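Local structure of putative uncharacterized protein (Archaeoglobus fulgidus, 3VU0) at residues W37-N42 / K102-P107; L94-E99 / D126-T131; L11-E16 / K151-V156. The protein is an archaeal AglB protein of the STT3 family, seen here as its C-terminal globular domain, a mixed beta-sheet with helices packed around it. All blocks are in the same frame, centred on the assembly; numbering follows the deposited sequence.

Interaction 1: W37-N42 / K102-P107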
loop_
_atom_site.group_PDB
_atom_site.type_symbol
_atom_site.label_atom_id
_atom_site.label_comp_id
_atom_site.label_asym_id
_atom_site.label_seq_id
_atom_site.Cartn_x
_atom_site.Cartn_y
_atom_site.Cartn_z
ATOM N N TRP A 37 -3.262 -2.910 0.027
ATOM C CA TRP A 37 -4.262 -3.077 -1.025
ATOM C C TRP A 37 -5.210 -4.183 -0.555
ATOM O O TRP A 37 -4.790 -5.108 0.140
ATOM C CB TRP A 37 -3.586 -3.470 -2.340
ATOM C CG TRP A 37 -4.503 -3.415 -3.536
ATOM C CD1 TRP A 37 -4.547 -4.309 -4.564
ATOM C CD2 TRP A 37 -5.485 -2.412 -3.833
ATOM N NE1 TRP A 37 -5.494 -3.929 -5.481
ATOM C CE2 TRP A 37 -6.085 -2.769 -5.061
ATOM C CE3 TRP A 37 -5.915 -1.247 -3.185
ATOM C CZ2 TRP A 37 -7.097 -1.999 -5.656
ATOM C CZ3 TRP A 37 -6.923 -0.481 -3.778
ATOM C CH2 TRP A 37 -7.499 -0.861 -4.999
ATOM N N TRP A 38 -6.479 -4.110 -0.944
ATOM C CA TRP A 38 -7.447 -5.099 -0.484
ATOM C C TRP A 38 -7.142 -6.562 -0.810
ATOM O O TRP A 38 -7.567 -7.454 -0.080
ATOM C CB TRP A 38 -8.860 -4.734 -0.966
ATOM C CG TRP A 38 -9.092 -4.946 -2.417
ATOM C CD1 TRP A 38 -8.780 -4.093 -3.436
ATOM C CD2 TRP A 38 -9.668 -6.105 -3.023
ATOM N NE1 TRP A 38 -9.130 -4.651 -4.643
ATOM C CE2 TRP A 38 -9.676 -5.888 -4.417
ATOM C CE3 TRP A 38 -10.182 -7.309 -2.520
ATOM C CZ2 TRP A 38 -10.177 -6.832 -5.321
ATOM C CZ3 TRP A 38 -10.682 -8.252 -3.422
ATOM C CH2 TRP A 38 -10.674 -8.003 -4.806
ATOM N N ASP A 39 -6.399 -6.817 -1.884
ATOM C CA ASP A 39 -6.058 -8.190 -2.250
ATOM C C ASP A 39 -5.349 -8.959 -1.131
ATOM O O ASP A 39 -5.489 -10.179 -1.021
ATOM C CB ASP A 39 -5.132 -8.228 -3.476
ATOM C CG ASP A 39 -5.803 -7.748 -4.747
ATOM O OD1 ASP A 39 -7.050 -7.753 -4.815
ATOM O OD2 ASP A 39 -5.068 -7.390 -5.688
ATOM N N TYR A 40 -4.580 -8.246 -0.314
ATOM C CA TYR A 40 -3.803 -8.877 0.753
ATOM C C TYR A 40 -4.454 -8.847 2.130
ATOM O O TYR A 40 -3.899 -9.387 3.098
ATOM C CB TYR A 40 -2.434 -8.195 0.843
ATOM C CG TYR A 40 -1.855 -7.815 -0.503
ATOM C CD1 TYR A 40 -1.565 -8.786 -1.463
ATOM C CD2 TYR A 40 -1.597 -6.482 -0.815
ATOM C CE1 TYR A 40 -1.027 -8.436 -2.707
ATOM C CE2 TYR A 40 -1.062 -6.118 -2.051
ATOM C CZ TYR A 40 -0.779 -7.099 -2.991
ATOM O OH TYR A 40 -0.240 -6.738 -4.206
ATOM N N GLY A 41 -5.621 -8.217 2.219
ATOM C CA GLY A 41 -6.315 -8.099 3.489
ATOM C C GLY A 41 -6.478 -9.375 4.296
ATOM O O GLY A 41 -6.135 -9.409 5.481
ATOM N N ASN A 42 -7.003 -10.423 3.665
ATOM C CA ASN A 42 -7.220 -11.690 4.353
ATOM C C ASN A 42 -5.941 -12.305 4.899
ATOM O O ASN A 42 -5.957 -12.935 5.958
ATOM C CB ASN A 42 -7.930 -12.691 3.431
ATOM C CG ASN A 42 -9.373 -12.305 3.160
ATOM O OD1 ASN A 42 -10.080 -11.867 4.061
ATOM N ND2 ASN A 42 -9.817 -12.476 1.920
ATOM N N LYS A 102 1.836 -3.551 -17.445
ATOM C CA LYS A 102 1.102 -4.309 -16.437
ATOM C C LYS A 102 1.435 -3.852 -15.024
ATOM O O LYS A 102 2.600 -3.691 -14.666
ATOM C CB LYS A 102 1.412 -5.803 -16.564
ATOM C CG LYS A 102 0.710 -6.673 -15.518
ATOM C CD LYS A 102 1.264 -8.086 -15.511
ATOM C CE LYS A 102 0.676 -8.905 -14.371
ATOM N NZ LYS A 102 1.350 -10.230 -14.243
ATOM N N THR A 103 0.400 -3.647 -14.219
ATOM C CA THR A 103 0.580 -3.216 -12.839
ATOM C C THR A 103 -0.770 -3.105 -12.155
ATOM O O THR A 103 -1.773 -2.790 -12.798
ATOM C CB THR A 103 1.273 -1.841 -12.759
ATOM O OG1 THR A 103 1.255 -1.377 -11.402
ATOM C CG2 THR A 103 0.555 -0.824 -13.642
ATOM N N LYS A 104 -0.805 -3.367 -10.855
ATOM C CA LYS A 104 -2.058 -3.252 -10.135
ATOM C C LYS A 104 -2.357 -1.786 -9.831
ATOM O O LYS A 104 -3.377 -1.465 -9.226
ATOM C CB LYS A 104 -2.022 -4.087 -8.852
ATOM C CG LYS A 104 -2.057 -5.587 -9.131
ATOM C CD LYS A 104 -2.118 -6.407 -7.856
ATOM C CE LYS A 104 -2.358 -7.882 -8.160
ATOM N NZ LYS A 104 -2.579 -8.654 -6.903
ATOM N N PHE A 105 -1.469 -0.894 -10.262
ATOM C CA PHE A 105 -1.687 0.531 -10.043
ATOM C C PHE A 105 -2.898 0.986 -10.868
ATOM O O PHE A 105 -3.570 1.959 -10.523
ATOM C CB PHE A 105 -0.445 1.335 -10.449
ATOM C CG PHE A 105 -0.530 2.799 -10.107
ATOM C CD1 PHE A 105 -0.518 3.764 -11.112
ATOM C CD2 PHE A 105 -0.621 3.212 -8.782
ATOM C CE1 PHE A 105 -0.593 5.123 -10.801
ATOM C CE2 PHE A 105 -0.698 4.570 -8.455
ATOM C CZ PHE A 105 -0.684 5.528 -9.469
ATOM N N ILE A 106 -3.178 0.271 -11.956
ATOM C CA ILE A 106 -4.306 0.610 -12.820
ATOM C C ILE A 106 -5.627 0.453 -12.060
ATOM O O ILE A 106 -6.406 1.398 -11.972
ATOM C CB ILE A 106 -4.304 -0.254 -14.110
ATOM C CG1 ILE A 106 -3.037 0.034 -14.924
ATOM C CG2 ILE A 106 -5.535 0.054 -14.965
ATOM C CD1 ILE A 106 -2.881 1.488 -15.337
ATOM N N PRO A 107 -5.899 -0.739 -11.501
ATOM C CA PRO A 107 -7.162 -0.866 -10.767
ATOM C C PRO A 107 -7.192 0.067 -9.556
ATOM O O PRO A 107 -8.259 0.544 -9.153
ATOM C CB PRO A 107 -7.202 -2.350 -10.385
ATOM C CG PRO A 107 -5.761 -2.765 -10.386
ATOM C CD PRO A 107 -5.205 -2.035 -11.590
#
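Asp39 and Lys104 meet by side chain alone, because the two backbones keep well apart: the nearest alpha carbons, CA of Trp37 and CA of Lys104, are 9.4 Å from each other. Residues 37-41 spell WWDYG, the signature sequence of the STT3/AglB family, and lead into helix 41-46 through a turn in which Tyr40 N bonds to Trp37 O. Facing them, 102-107 enters helix 105-112. Thr103 OG1 accepts from Phe105 N at 3.0 Å, a nearly straight capping bond (163° at the hydrogen), and so fixes the start of that helix.

The link across is the salt bridge. Lys104, extended beyond CG, and Asp39 arrive from opposite directions, and the Lys104 CD and CE methylenes run up to OD2 of the aspartate behind the ammonium group. Lys104 NZ also forms a salt bridge with Glu93, whose OE1 is hydrogen-bonded to Tyr40 OH as well. The lysine thus lies between two acidic groups, and through Glu93 it is joined to the motif segment a second time, at Tyr40; Lys104 also shares backbone hydrogen bonds with Glu93.

Beside the salt bridge the motif side chains also pack on one another: Trp38 CD1 lies 3.4 Å over the centre of the Trp37 ring, Trp37 CH2 lies at the edge of the Trp38 ring, and Asp39 OD1 is 3.2 Å above the Trp38 plane. Trp37 itself is buried, its indole touching Ile108 and Ile111 of helix 105-112 and Ala65 of helix 61-69. Only loosely does it meet the facing segment, CZ2 being 4.4 Å from Pro107 C.

At the salt bridge, Lys104 NZ comes to Asp39 OD2 at 3.0 Å on the anti side of the oxygen, 33° out of the carboxylate plane.

Interaction 2: L94-E99 / D126-T131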
loop_
_atom_site.group_PDB
_atom_site.type_symbol
_atom_site.label_atom_id
_atom_site.label_comp_id
_atom_site.label_asym_id
_atom_site.label_seq_id
_atom_site.Cartn_x
_atom_site.Cartn_y
_atom_site.Cartn_z
ATOM N N LEU A 94 2.325 -3.639 -7.153
ATOM C CA LEU A 94 1.433 -2.476 -7.130
ATOM C C LEU A 94 2.047 -1.283 -7.865
ATOM O O LEU A 94 1.342 -0.366 -8.282
ATOM C CB LEU A 94 1.154 -2.039 -5.689
ATOM C CG LEU A 94 0.507 -3.019 -4.710
ATOM C CD1 LEU A 94 0.278 -2.318 -3.370
ATOM C CD2 LEU A 94 -0.799 -3.518 -5.280
ATOM N N THR A 95 3.365 -1.299 -8.010
ATOM C CA THR A 95 4.073 -0.201 -8.650
ATOM C C THR A 95 4.140 -0.305 -10.165
ATOM O O THR A 95 3.942 -1.372 -10.743
ATOM C CB THR A 95 5.513 -0.096 -8.119
ATOM O OG1 THR A 95 6.257 -1.243 -8.546
ATOM C CG2 THR A 95 5.521 -0.041 -6.591
ATOM N N VAL A 96 4.419 0.824 -10.803
ATOM C CA VAL A 96 4.540 0.868 -12.254
ATOM C C VAL A 96 5.978 0.492 -12.582
ATOM O O VAL A 96 6.912 1.025 -11.983
ATOM C CB VAL A 96 4.236 2.281 -12.792
ATOM C CG1 VAL A 96 4.480 2.338 -14.299
ATOM C CG2 VAL A 96 2.788 2.644 -12.484
ATOM N N LYS A 97 6.152 -0.437 -13.515
ATOM C CA LYS A 97 7.482 -0.887 -13.922
ATOM C C LYS A 97 7.800 -0.368 -15.323
ATOM O O LYS A 97 6.952 -0.403 -16.210
ATOM C CB LYS A 97 7.547 -2.419 -13.898
ATOM N N PRO A 98 9.036 0.104 -15.545
ATOM C CA PRO A 98 9.453 0.636 -16.849
ATOM C C PRO A 98 9.411 -0.364 -18.008
ATOM O O PRO A 98 9.264 0.030 -19.171
ATOM C CB PRO A 98 10.884 1.117 -16.595
ATOM C CG PRO A 98 10.931 1.345 -15.111
ATOM C CD PRO A 98 10.135 0.192 -14.571
ATOM N N GLU A 99 9.554 -1.649 -17.695
ATOM C CA GLU A 99 9.579 -2.675 -18.731
ATOM C C GLU A 99 8.223 -3.217 -19.166
ATOM O O GLU A 99 8.152 -4.030 -20.090
ATOM C CB GLU A 99 10.472 -3.852 -18.306
ATOM C CG GLU A 99 9.898 -4.716 -17.180
ATOM C CD GLU A 99 10.257 -4.207 -15.794
ATOM O OE1 GLU A 99 10.530 -2.997 -15.650
ATOM O OE2 GLU A 99 10.257 -5.022 -14.841
ATOM N N ASP A 126 4.112 9.497 -15.021
ATOM C CA ASP A 126 4.384 10.756 -14.334
ATOM C C ASP A 126 3.488 10.901 -13.103
ATOM O O ASP A 126 3.939 11.363 -12.061
ATOM C CB ASP A 126 4.184 11.951 -15.277
ATOM C CG ASP A 126 5.227 12.003 -16.386
ATOM O OD1 ASP A 126 6.289 11.351 -16.254
ATOM O OD2 ASP A 126 4.989 12.708 -17.389
ATOM N N PHE A 127 2.225 10.504 -13.225
ATOM C CA PHE A 127 1.292 10.569 -12.097
ATOM C C PHE A 127 1.787 9.640 -10.978
ATOM O O PHE A 127 1.884 10.041 -9.813
ATOM C CB PHE A 127 -0.112 10.141 -12.535
ATOM C CG PHE A 127 -1.094 10.038 -11.399
ATOM C CD1 PHE A 127 -1.475 11.167 -10.687
ATOM C CD2 PHE A 127 -1.605 8.804 -11.015
ATOM C CE1 PHE A 127 -2.355 11.067 -9.600
ATOM C CE2 PHE A 127 -2.481 8.693 -9.934
ATOM C CZ PHE A 127 -2.855 9.828 -9.225
ATOM N N PHE A 128 2.109 8.400 -11.334
ATOM C CA PHE A 128 2.602 7.435 -10.350
ATOM C C PHE A 128 3.804 7.969 -9.572
ATOM O O PHE A 128 3.890 7.812 -8.350
ATOM C CB PHE A 128 3.002 6.123 -11.030
ATOM C CG PHE A 128 3.755 5.184 -10.128
ATOM C CD1 PHE A 128 3.108 4.540 -9.072
ATOM C CD2 PHE A 128 5.123 4.990 -10.295
ATOM C CE1 PHE A 128 3.817 3.723 -8.194
ATOM C CE2 PHE A 128 5.846 4.172 -9.419
ATOM C CZ PHE A 128 5.191 3.540 -8.369
ATOM N N ASN A 129 4.729 8.605 -10.278
ATOM C CA ASN A 129 5.926 9.112 -9.634
ATOM C C ASN A 129 5.705 10.206 -8.591
ATOM O O ASN A 129 6.631 10.557 -7.871
ATOM C CB ASN A 129 6.938 9.571 -10.692
ATOM C CG ASN A 129 7.530 8.399 -11.471
ATOM O OD1 ASN A 129 7.584 7.272 -10.972
ATOM N ND2 ASN A 129 7.991 8.664 -12.690
ATOM N N LYS A 130 4.481 10.721 -8.493
ATOM C CA LYS A 130 4.165 11.764 -7.513
ATOM C C LYS A 130 3.334 11.210 -6.350
ATOM O O LYS A 130 3.026 11.932 -5.399
ATOM C CB LYS A 130 3.357 12.890 -8.168
ATOM C CG LYS A 130 4.019 13.581 -9.346
ATOM C CD LYS A 130 3.017 14.497 -10.044
ATOM C CE LYS A 130 3.619 15.149 -11.276
ATOM N NZ LYS A 130 2.585 15.910 -12.033
ATOM N N THR A 131 2.975 9.933 -6.421
ATOM C CA THR A 131 2.130 9.339 -5.391
ATOM C C THR A 131 2.824 8.783 -4.152
ATOM O O THR A 131 4.036 8.568 -4.125
ATOM C CB THR A 131 1.270 8.197 -5.966
ATOM O OG1 THR A 131 2.106 7.065 -6.239
ATOM C CG2 THR A 131 0.576 8.640 -7.252
#
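Phe128 O takes two bonds from one residue: Thr131 N at 3.0 Å closes a type I turn from Phe128 to Thr131, and Thr131 OG1 donates at 2.9 Å, in the carbonyl plane and on a lone pair. This double grip pins the turn at the junction of helices 121-128 and 132-138, and Thr131 is at the same time the N-cap of helix 132-138. The ring of Phe128 is what reaches across to 94-99.

Its CG is anti to the backbone N (chi1 169°), which carries the ring over to the Thr95-Val96 backbone. Val96 covers one face, and Thr95 comes in obliquely at the far end. Near the root of the ring the CG2 branch of Val96 stands 3.6 Å from Phe128 CG and makes a CH-pi contact, 4.0 Å from the ring centroid and 28° off the normal. Val96 and Phe128 run past each other in opposite directions, and the methyl sits over the ring near its root. Thr95 CB is 3.7 Å from Phe128 CZ, while its OG1 turns to Glu92 O.

Between them Val96 N lies 3.7 Å above the ring plane, displaced toward the rim; it is buried here and has no hydrogen-bond partner in the model.

The phenyl is wedged among three elements: the 94-99 loop lies over one face, Phe105 of helix 105-112 meets it edge-to-face, and Leu133 of helix 132-138 packs against it. The loop itself connects strand 85-91 to helix 105-112.

Interaction 3: L11-E16 / K151-V156; sequences LNWMKE and KNFGTV
Trp13 has two different partners on the same side of its indole: the aliphatic chain of Lys151 and the ring of Phe153, two residues apart on strand 147-153. Lys151 crosses the indole at about a right angle. Its CG lies over the five-membered ring, 4.1 Å from the centroid and 18° off the normal, a CH-pi contact. A bend at chi2 (71°) then lays the rest of the chain across the pyrrole side, where CE comes within 3.8 Å of Trp13 NE1. The lysine is solvent-exposed, and its side chain comes within about 3 Å (nearest atoms) of a bound MES, probably from the crystallisation liquor.

Phe153 is the inner partner. It turns its edge toward the indole face in an offset edge-to-face pair, with centroids 5.3 Å apart and planes at 63°. Phe153 CZ is 3.4 Å from Trp13 CB and 3.5 Å from Trp13 CG, so the phenyl presses into the root of the tryptophan, close to the helix backbone. Ala10 and Glu9 of the same helix touch Phe153. No hydrogen bond joins the two segments; rings and the aliphatic part of the lysine make the contact.

The backbone that carries Phe153 is fixed by a tight hairpin turn. Phe153 N bonds to Val156 O at 2.7 Å, closing it through Gly154 and Thr155, and Asn152 OD1 accepts from Gly154 N at 2.8 Å in an Asx turn. Thr155 OG1 is hydrogen-bonded to Asp6, near the start of helix 5-17. Val156, on the partner strand, also touches this helix through Trp7 and Ala10. The arrangement is that of an alpha/beta layer: an amphipathic helix laid against a beta-hairpin that includes an outermost strand of the mixed sheet.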
loop_
_atom_site.group_PDB
_atom_site.type_symbol
_atom_site.label_atom_id
_atom_site.label_comp_id
_atom_site.label_asym_id
_atom_site.label_seq_id
_atom_site.Cartn_x
_atom_site.Cartn_y
_atom_site.Cartn_z
ATOM N N LEU A 11 4.581 -11.856 6.634
ATOM C CA LEU A 11 3.447 -12.149 7.500
ATOM C C LEU A 11 3.878 -12.722 8.849
ATOM O O LEU A 11 3.324 -12.355 9.887
ATOM C CB LEU A 11 2.484 -13.112 6.792
ATOM C CG LEU A 11 1.760 -12.536 5.565
ATOM C CD1 LEU A 11 1.039 -13.651 4.814
ATOM C CD2 LEU A 11 0.771 -11.461 6.002
ATOM N N ASN A 12 4.865 -13.613 8.836
ATOM C CA ASN A 12 5.354 -14.204 10.080
ATOM C C ASN A 12 6.042 -13.143 10.927
ATOM O O ASN A 12 5.928 -13.143 12.156
ATOM C CB ASN A 12 6.344 -15.343 9.804
ATOM C CG ASN A 12 5.679 -16.557 9.188
ATOM O OD1 ASN A 12 4.526 -16.874 9.492
ATOM N ND2 ASN A 12 6.412 -17.256 8.330
ATOM N N TRP A 13 6.761 -12.243 10.263
ATOM C CA TRP A 13 7.454 -11.174 10.964
ATOM C C TRP A 13 6.439 -10.253 11.647
ATOM O O TRP A 13 6.585 -9.924 12.827
ATOM C CB TRP A 13 8.311 -10.356 9.988
ATOM C CG TRP A 13 9.207 -9.353 10.670
ATOM C CD1 TRP A 13 10.484 -9.560 11.116
ATOM C CD2 TRP A 13 8.874 -8.003 11.019
ATOM N NE1 TRP A 13 10.966 -8.421 11.722
ATOM C CE2 TRP A 13 9.998 -7.450 11.676
ATOM C CE3 TRP A 13 7.735 -7.204 10.841
ATOM C CZ2 TRP A 13 10.015 -6.136 12.160
ATOM C CZ3 TRP A 13 7.751 -5.893 11.323
ATOM C CH2 TRP A 13 8.886 -5.375 11.973
HETATM N N MSE A 14 5.404 -9.831 10.923
HETATM C CA MSE A 14 4.440 -8.940 11.553
HETATM C C MSE A 14 3.605 -9.624 12.627
HETATM O O MSE A 14 3.152 -8.974 13.572
HETATM C CB MSE A 14 3.549 -8.217 10.519
HETATM C CG MSE A 14 3.154 -8.963 9.258
HETATM SE SE MSE A 14 2.598 -7.683 7.857
HETATM C CE MSE A 14 1.093 -6.888 8.753
ATOM N N LYS A 15 3.434 -10.937 12.505
ATOM C CA LYS A 15 2.664 -11.680 13.492
ATOM C C LYS A 15 3.331 -11.619 14.862
ATOM O O LYS A 15 2.661 -11.461 15.883
ATOM C CB LYS A 15 2.518 -13.148 13.080
ATOM C CG LYS A 15 1.629 -13.949 14.028
ATOM C CD LYS A 15 1.514 -15.405 13.604
ATOM C CE LYS A 15 0.524 -16.158 14.484
ATOM N NZ LYS A 15 0.375 -17.576 14.053
ATOM N N GLU A 16 4.654 -11.737 14.891
ATOM C CA GLU A 16 5.356 -11.717 16.167
ATOM C C GLU A 16 6.013 -10.401 16.558
ATOM O O GLU A 16 6.505 -10.273 17.679
ATOM C CB GLU A 16 6.399 -12.838 16.207
ATOM C CG GLU A 16 7.464 -12.758 15.139
ATOM C CD GLU A 16 8.414 -13.945 15.187
ATOM O OE1 GLU A 16 9.065 -14.146 16.236
ATOM O OE2 GLU A 16 8.506 -14.679 14.177
ATOM N N LYS A 151 10.691 -2.654 7.758
ATOM C CA LYS A 151 11.311 -3.903 7.349
ATOM C C LYS A 151 11.108 -4.111 5.852
ATOM O O LYS A 151 10.020 -3.885 5.330
ATOM C CB LYS A 151 10.699 -5.060 8.143
ATOM C CG LYS A 151 11.627 -6.230 8.357
ATOM C CD LYS A 151 12.743 -5.883 9.338
ATOM C CE LYS A 151 13.687 -7.070 9.514
ATOM N NZ LYS A 151 14.791 -6.779 10.484
ATOM N N ASN A 152 12.168 -4.545 5.177
ATOM C CA ASN A 152 12.153 -4.766 3.737
ATOM C C ASN A 152 12.276 -6.258 3.423
ATOM O O ASN A 152 13.333 -6.855 3.623
ATOM C CB ASN A 152 13.319 -3.994 3.107
ATOM C CG ASN A 152 13.360 -4.107 1.598
ATOM O OD1 ASN A 152 12.740 -4.989 1.010
ATOM N ND2 ASN A 152 14.109 -3.214 0.963
ATOM N N PHE A 153 11.188 -6.854 2.942
ATOM C CA PHE A 153 11.176 -8.274 2.599
ATOM C C PHE A 153 11.265 -8.474 1.081
ATOM O O PHE A 153 10.648 -9.388 0.532
ATOM C CB PHE A 153 9.896 -8.934 3.113
ATOM C CG PHE A 153 9.663 -8.750 4.585
ATOM C CD1 PHE A 153 10.408 -9.463 5.517
ATOM C CD2 PHE A 153 8.691 -7.864 5.037
ATOM C CE1 PHE A 153 10.183 -9.298 6.884
ATOM C CE2 PHE A 153 8.459 -7.690 6.399
ATOM C CZ PHE A 153 9.207 -8.409 7.324
ATOM N N GLY A 154 12.020 -7.611 0.407
ATOM C CA GLY A 154 12.174 -7.735 -1.034
ATOM C C GLY A 154 11.046 -7.112 -1.838
ATOM O O GLY A 154 11.100 -5.930 -2.181
ATOM N N THR A 155 10.033 -7.915 -2.153
ATOM C CA THR A 155 8.878 -7.443 -2.909
ATOM C C THR A 155 7.842 -6.855 -1.959
ATOM O O THR A 155 6.949 -6.130 -2.384
ATOM C CB THR A 155 8.201 -8.594 -3.691
ATOM O OG1 THR A 155 7.894 -9.665 -2.787
ATOM C CG2 THR A 155 9.114 -9.106 -4.801
ATOM N N VAL A 156 7.969 -7.180 -0.676
ATOM C CA VAL A 156 7.047 -6.697 0.348
ATOM C C VAL A 156 7.764 -5.809 1.363
ATOM O O VAL A 156 8.788 -6.193 1.933
ATOM C CB VAL A 156 6.383 -7.879 1.098
ATOM C CG1 VAL A 156 5.372 -7.356 2.112
ATOM C CG2 VAL A 156 5.688 -8.804 0.099
#

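Interactions 1 and 2 are neighbours, centres about 14 Å apart, and they touch: Thr103 OG1 probably hydrogen-bonds to Thr95 O at 2.8 Å, and Tyr40 OH packs on Leu94 CD2, 3.4 Å apart. Their segments alternate along the chain, so the loop between strand 85-91 and helix 105-112 serves both. Interaction 3 stands apart, its centre about 18 Å from that of interaction 1 and 23 Å from that of interaction 2. It joins the first helix to the last hairpin, and both other contacts fall between its segments. The chain's two ends thus meet beside the sheet, while interaction 1 joins the WWDYG segment to the start of helix 105-112 and interaction 2 joins the preceding loop to helix 121-128.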